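Two structures of oxidoreductase, fmn-binding from Shewanella oneidensis compared at one contact. The protein binds FMN and probably reduces activated C=C double bonds at the expense of NADH or NADPH, as old yellow enzymes do. Structure 1 is PDB 4AWU (chain A, 1.69 Å), residues I20-L25 and R323-N328; structure 2 is PDB 2GOU (chain B, 1.40 Å), residues I20-M25 and R323-N328. One frame, after least-squares fit of the local backbone (RMSD 0.14 Å); residues are numbered along the deposited sequences.

Structure 1 (4AWU). Engineered in segment 20-25: Leu25 (natural residue Met). With FMN (flavin mononucleotide), chain C; SO4 (sulfate ion), chain D.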
# COMPACT_ATOMS: atom_id res chain seq x y z
N ILE A 20 1.03 13.46 9.29
CA ILE A 20 0.16 12.32 9.52
C ILE A 20 -0.29 11.71 8.21
O ILE A 20 -0.77 12.42 7.32
CB ILE A 20 -1.06 12.70 10.37
CG1 ILE A 20 -0.62 13.16 11.75
CG2 ILE A 20 -2.02 11.52 10.49
CD1 ILE A 20 -1.68 13.93 12.50
N VAL A 21 -0.12 10.41 8.08
CA VAL A 21 -0.54 9.70 6.89
C VAL A 21 -1.68 8.76 7.22
O VAL A 21 -1.66 8.08 8.24
CB VAL A 21 0.63 8.88 6.29
CG1 VAL A 21 0.16 8.05 5.09
CG2 VAL A 21 1.77 9.79 5.90
N MET A 22 -2.69 8.75 6.37
CA MET A 22 -3.63 7.66 6.36
C MET A 22 -3.07 6.64 5.40
O MET A 22 -3.06 6.86 4.19
CB MET A 22 -5.00 8.14 5.91
CG MET A 22 -6.01 7.02 5.78
SD MET A 22 -7.58 7.63 5.19
CE MET A 22 -8.47 6.09 4.98
N PRO A 23 -2.57 5.52 5.93
CA PRO A 23 -1.93 4.52 5.08
C PRO A 23 -2.97 3.71 4.34
O PRO A 23 -4.15 3.81 4.66
CB PRO A 23 -1.19 3.65 6.08
CG PRO A 23 -2.08 3.67 7.28
CD PRO A 23 -2.68 5.06 7.32
N PRO A 24 -2.54 2.91 3.36
CA PRO A 24 -3.48 2.10 2.59
C PRO A 24 -4.28 1.19 3.49
O PRO A 24 -3.70 0.47 4.31
CB PRO A 24 -2.57 1.28 1.67
CG PRO A 24 -1.27 1.99 1.65
CD PRO A 24 -1.14 2.69 2.96
N LEU A 25 -5.60 1.21 3.33
CA LEU A 25 -6.48 0.35 4.11
C LEU A 25 -7.56 -0.23 3.22
O LEU A 25 -8.56 0.42 2.92
CB LEU A 25 -7.11 1.14 5.27
CG LEU A 25 -6.12 1.70 6.29
CD1 LEU A 25 -6.76 2.86 7.03
CD2 LEU A 25 -5.66 0.63 7.27
N ARG A 323 -5.31 1.53 11.60
CA ARG A 323 -6.52 1.16 12.31
C ARG A 323 -7.18 2.33 13.03
O ARG A 323 -8.40 2.46 13.00
CB ARG A 323 -6.24 -0.01 13.25
CG ARG A 323 -6.18 -1.33 12.49
CD ARG A 323 -5.51 -2.43 13.28
NE ARG A 323 -4.07 -2.26 13.32
CZ ARG A 323 -3.23 -3.12 13.88
NH1 ARG A 323 -3.68 -4.22 14.46
NH2 ARG A 323 -1.93 -2.87 13.88
N PRO A 324 -6.38 3.21 13.66
CA PRO A 324 -7.05 4.35 14.28
C PRO A 324 -7.75 5.26 13.27
O PRO A 324 -8.74 5.89 13.63
CB PRO A 324 -5.90 5.09 14.99
CG PRO A 324 -4.89 4.02 15.25
CD PRO A 324 -4.96 3.12 14.05
N PHE A 325 -7.27 5.32 12.03
CA PHE A 325 -7.93 6.18 11.05
C PHE A 325 -9.25 5.59 10.59
O PHE A 325 -10.14 6.31 10.12
CB PHE A 325 -7.02 6.45 9.85
CG PHE A 325 -6.69 7.91 9.67
CD1 PHE A 325 -7.70 8.85 9.66
CD2 PHE A 325 -5.39 8.33 9.51
CE1 PHE A 325 -7.42 10.20 9.49
CE2 PHE A 325 -5.10 9.67 9.35
CZ PHE A 325 -6.12 10.60 9.33
N ILE A 326 -9.39 4.28 10.72
CA ILE A 326 -10.64 3.64 10.37
C ILE A 326 -11.76 4.15 11.25
O ILE A 326 -12.82 4.54 10.76
CB ILE A 326 -10.54 2.11 10.52
CG1 ILE A 326 -9.52 1.56 9.52
CG2 ILE A 326 -11.92 1.47 10.32
CD1 ILE A 326 -9.35 0.07 9.56
N ALA A 327 -11.51 4.18 12.56
CA ALA A 327 -12.55 4.51 13.54
C ALA A 327 -12.58 5.98 13.93
O ALA A 327 -13.49 6.41 14.62
CB ALA A 327 -12.37 3.65 14.78
N ASN A 328 -11.58 6.74 13.50
CA ASN A 328 -11.49 8.15 13.86
C ASN A 328 -11.22 9.00 12.63
O ASN A 328 -10.06 9.22 12.28
CB ASN A 328 -10.37 8.37 14.88
CG ASN A 328 -10.56 7.54 16.13
OD1 ASN A 328 -11.23 7.95 17.07
ND2 ASN A 328 -9.97 6.35 16.13
N1 FMN C . -1.37 -2.02 3.83
C2 FMN C . -1.13 -1.89 2.48
O2 FMN C . 0.02 -1.68 2.11
N3 FMN C . -2.17 -1.98 1.57
C4 FMN C . -3.44 -2.28 1.99
O4 FMN C . -4.39 -2.19 1.21
C4A FMN C . -3.68 -2.40 3.35
N5 FMN C . -4.95 -2.68 3.80
C5A FMN C . -5.19 -2.82 5.15
C6 FMN C . -6.49 -3.03 5.57
C7 FMN C . -6.77 -3.12 6.93
C7M FMN C . -8.19 -3.35 7.36
C8 FMN C . -5.73 -3.03 7.86
C8M FMN C . -6.02 -3.08 9.33
C9 FMN C . -4.43 -2.80 7.42
C9A FMN C . -4.16 -2.65 6.07
N10 FMN C . -2.87 -2.44 5.62
C10 FMN C . -2.64 -2.29 4.27
C1' FMN C . -1.75 -2.17 6.57
C2' FMN C . -1.92 -0.75 7.11
O2' FMN C . -1.72 0.16 6.05
C3' FMN C . -0.94 -0.42 8.24
O3' FMN C . 0.37 -0.43 7.73
C4' FMN C . -1.09 -1.41 9.39
O4' FMN C . -2.45 -1.52 9.76
C5' FMN C . -0.28 -1.02 10.63
O5' FMN C . -0.61 0.28 11.05
P FMN C . -1.58 0.52 12.33
O1P FMN C . -2.96 0.03 11.96
O2P FMN C . -1.06 -0.26 13.51
O3P FMN C . -1.59 1.99 12.64
S SO4 D . -6.66 -4.64 16.33
O1 SO4 D . -5.86 -5.55 17.14
O2 SO4 D . -6.23 -3.27 16.57
O3 SO4 D . -6.51 -4.98 14.91
O4 SO4 D . -8.07 -4.75 16.69
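Strand 20-22, the first of the eight-stranded TIM barrel, meets helix 323-327 just after the last strand, with the axis segments 9.3 Å apart and crossing at -75°. Phe325 reaches from the helix to the strand. Met22 CB lies 3.6 Å from Phe325 CD2, and Met22 SD stands above the Phe325 ring face in a Met-aromatic contact, 4.8 Å from the centroid. Ile20 CG2 touches Phe325 CE2. The engineered Leu25 holds CG anti to its carbonyl carbon (chi1 -62°), and its two methyls part from there, directed by chi2 (158°). Leu25 CD1 packs on Ile326 CG1 at 3.9 Å; Leu25 CD2 lies 3.6 Å from FMN C9. Arg323 holds the FMN phosphate: its backbone N and NE both donate to O1P, and NH2 donates to O2P. Leu25 and Arg323 belong to the FMN pocket; the Phe325 packing lies beside it.

Structure 2 (2GOU). With FMN (flavin mononucleotide), chain E.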
# COMPACT_ATOMS: atom_id res chain seq x y z
N ILE B 20 1.03 13.48 9.33
CA ILE B 20 0.17 12.31 9.50
C ILE B 20 -0.29 11.73 8.18
O ILE B 20 -0.77 12.44 7.30
CB ILE B 20 -1.06 12.68 10.34
CG1 ILE B 20 -0.60 13.13 11.73
CG2 ILE B 20 -2.01 11.49 10.42
CD1 ILE B 20 -1.66 13.84 12.53
N VAL B 21 -0.15 10.42 8.07
CA VAL B 21 -0.54 9.71 6.88
C VAL B 21 -1.66 8.73 7.17
O VAL B 21 -1.67 8.07 8.21
CB VAL B 21 0.65 8.90 6.30
CG1 VAL B 21 0.22 8.09 5.09
CG2 VAL B 21 1.80 9.84 5.94
N MET B 22 -2.64 8.67 6.27
CA MET B 22 -3.67 7.65 6.37
C MET B 22 -3.07 6.60 5.43
O MET B 22 -3.03 6.79 4.21
CB MET B 22 -5.01 8.13 5.82
CG MET B 22 -6.04 7.01 5.81
SD MET B 22 -7.60 7.56 5.17
CE MET B 22 -8.50 6.00 5.09
N PRO B 23 -2.57 5.50 5.99
CA PRO B 23 -1.96 4.44 5.19
C PRO B 23 -2.98 3.69 4.37
O PRO B 23 -4.17 3.75 4.65
CB PRO B 23 -1.28 3.57 6.24
CG PRO B 23 -2.27 3.63 7.37
CD PRO B 23 -2.74 5.08 7.39
N PRO B 24 -2.53 2.98 3.33
CA PRO B 24 -3.42 2.22 2.46
C PRO B 24 -4.18 1.15 3.22
O PRO B 24 -3.57 0.33 3.91
CB PRO B 24 -2.47 1.62 1.43
CG PRO B 24 -1.18 1.47 2.19
CD PRO B 24 -1.12 2.75 2.99
N MET B 25 -5.51 1.15 3.12
CA MET B 25 -6.29 0.15 3.81
C MET B 25 -7.47 -0.37 3.01
O MET B 25 -8.46 0.33 2.78
CB MET B 25 -6.79 0.67 5.16
CG MET B 25 -5.68 0.89 6.16
SD MET B 25 -6.27 1.50 7.76
CE MET B 25 -6.77 3.18 7.32
N ARG B 323 -5.41 1.49 11.65
CA ARG B 323 -6.62 1.17 12.38
C ARG B 323 -7.24 2.37 13.10
O ARG B 323 -8.46 2.53 13.10
CB ARG B 323 -6.33 -0.03 13.29
CG ARG B 323 -6.32 -1.31 12.46
CD ARG B 323 -5.62 -2.48 13.12
NE ARG B 323 -4.17 -2.34 13.09
CZ ARG B 323 -3.32 -3.32 13.41
NH1 ARG B 323 -2.01 -3.12 13.37
NH2 ARG B 323 -3.80 -4.51 13.77
N PRO B 324 -6.41 3.25 13.71
CA PRO B 324 -7.04 4.40 14.37
C PRO B 324 -7.78 5.31 13.38
O PRO B 324 -8.77 5.94 13.74
CB PRO B 324 -5.85 5.11 15.02
CG PRO B 324 -4.96 3.97 15.38
CD PRO B 324 -5.01 3.10 14.13
N PHE B 325 -7.30 5.40 12.13
CA PHE B 325 -7.96 6.24 11.15
C PHE B 325 -9.27 5.65 10.68
O PHE B 325 -10.16 6.36 10.25
CB PHE B 325 -7.04 6.51 9.94
CG PHE B 325 -6.76 7.98 9.72
CD1 PHE B 325 -7.79 8.92 9.76
CD2 PHE B 325 -5.46 8.42 9.47
CE1 PHE B 325 -7.54 10.27 9.54
CE2 PHE B 325 -5.20 9.78 9.25
CZ PHE B 325 -6.24 10.70 9.28
N ILE B 326 -9.40 4.33 10.76
CA ILE B 326 -10.64 3.69 10.38
C ILE B 326 -11.77 4.18 11.29
O ILE B 326 -12.84 4.57 10.83
CB ILE B 326 -10.54 2.15 10.49
CG1 ILE B 326 -9.56 1.65 9.43
CG2 ILE B 326 -11.92 1.50 10.38
CD1 ILE B 326 -9.40 0.15 9.39
N ALA B 327 -11.50 4.18 12.59
CA ALA B 327 -12.51 4.54 13.58
C ALA B 327 -12.57 6.00 13.99
O ALA B 327 -13.49 6.40 14.69
CB ALA B 327 -12.34 3.67 14.82
N ASN B 328 -11.59 6.79 13.56
CA ASN B 328 -11.56 8.20 13.93
C ASN B 328 -11.31 9.02 12.70
O ASN B 328 -10.16 9.25 12.31
CB ASN B 328 -10.44 8.44 14.96
CG ASN B 328 -10.59 7.55 16.17
OD1 ASN B 328 -10.08 6.42 16.21
ND2 ASN B 328 -11.30 8.04 17.17
N1 FMN E . -1.45 -2.17 3.72
C2 FMN E . -1.19 -1.89 2.36
O2 FMN E . -0.10 -1.65 1.97
N3 FMN E . -2.28 -1.98 1.44
C4 FMN E . -3.56 -2.28 1.75
O4 FMN E . -4.56 -2.28 0.82
C4A FMN E . -3.81 -2.70 3.17
N5 FMN E . -5.09 -3.00 3.57
C5A FMN E . -5.34 -3.01 4.91
C6 FMN E . -6.74 -3.17 5.35
C7 FMN E . -7.10 -3.04 6.74
C7M FMN E . -8.59 -2.97 7.05
C8 FMN E . -6.11 -2.69 7.72
C8M FMN E . -6.29 -2.53 9.25
C9 FMN E . -4.73 -2.73 7.39
C9A FMN E . -4.33 -2.80 5.93
N10 FMN E . -3.01 -2.51 5.43
C10 FMN E . -2.68 -2.47 4.10
C1' FMN E . -1.91 -2.25 6.43
C2' FMN E . -1.94 -0.79 6.89
O2' FMN E . -1.63 0.13 5.85
C3' FMN E . -0.99 -0.51 8.06
O3' FMN E . 0.37 -0.67 7.62
C4' FMN E . -1.21 -1.44 9.24
O4' FMN E . -2.62 -1.50 9.62
C5' FMN E . -0.36 -1.09 10.44
O5' FMN E . -0.71 0.23 10.96
P FMN E . -1.68 0.41 12.21
O1P FMN E . -3.06 0.02 11.81
O2P FMN E . -1.10 -0.45 13.32
O3P FMN E . -1.59 1.90 12.53
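The axis segments of strand 20-22 and helix 323-327 approach to 9.3 Å and cross at -75°. Phe325 reaches from the helix to the strand. Met22 CB lies 3.7 Å from Phe325 CD2, and Met22 SD stands above the Phe325 ring face in a Met-aromatic contact, 4.8 Å from the centroid. Ile20 CG2 touches Phe325 CE2. Met25 holds CG anti to its carbonyl carbon (chi1 -68°), and the chain bends at its last torsion (chi3 -70°). Met25 SD packs on Ile326 CG1 at 3.7 Å, and Met25 CE lies 3.8 Å from that CG1. Met25 CG lies 3.9 Å from FMN C8. Arg323 holds the FMN phosphate: its backbone N and NE both donate to O1P, and NH1 donates to O2P. Met25 thus lies between the flavin and Ile326.

Structure 1 against structure 2
The engineered Leu25(A) in place of Met25(B) puts a branched hydrocarbon side chain where an unbranched thioether chain stands. The CB atoms coincide within the error, and chi1 is -62° in Leu25(A) against -68° in Met25(B). CD1 of Leu25(A) takes almost the place of CE of Met25(B), 0.4 Å apart after superposition. The CG atoms of Leu25(A) and Met25(B) are 0.9 Å apart. Leu25(A) touches Met22(A), Arg323(A), which also meets a sulfate, and Ile326(A); Met25(B) touches Met22(B), Arg323(B) and Ile326(B). CG also stays by the carbonyl of Pro23, at 3.3 Å from Leu25(A) CG to Pro23(A) O and 3.6 Å from Met25(B) CG to Pro23(B) O. Ile20(A), Met22(A) and Ile326(A) coincide with Ile20(B), Met22(B) and Ile326(B) within the error. The fork of Leu25(A) covers much the same ground as the bend of Met25(B). CD2 of Leu25(A) and SD of Met25(B) are 1.2 Å apart, the loosest of these matches. Leu25(A) thus has a methyl near the place of the sulfur that Met25(B) sets against Ile326(B).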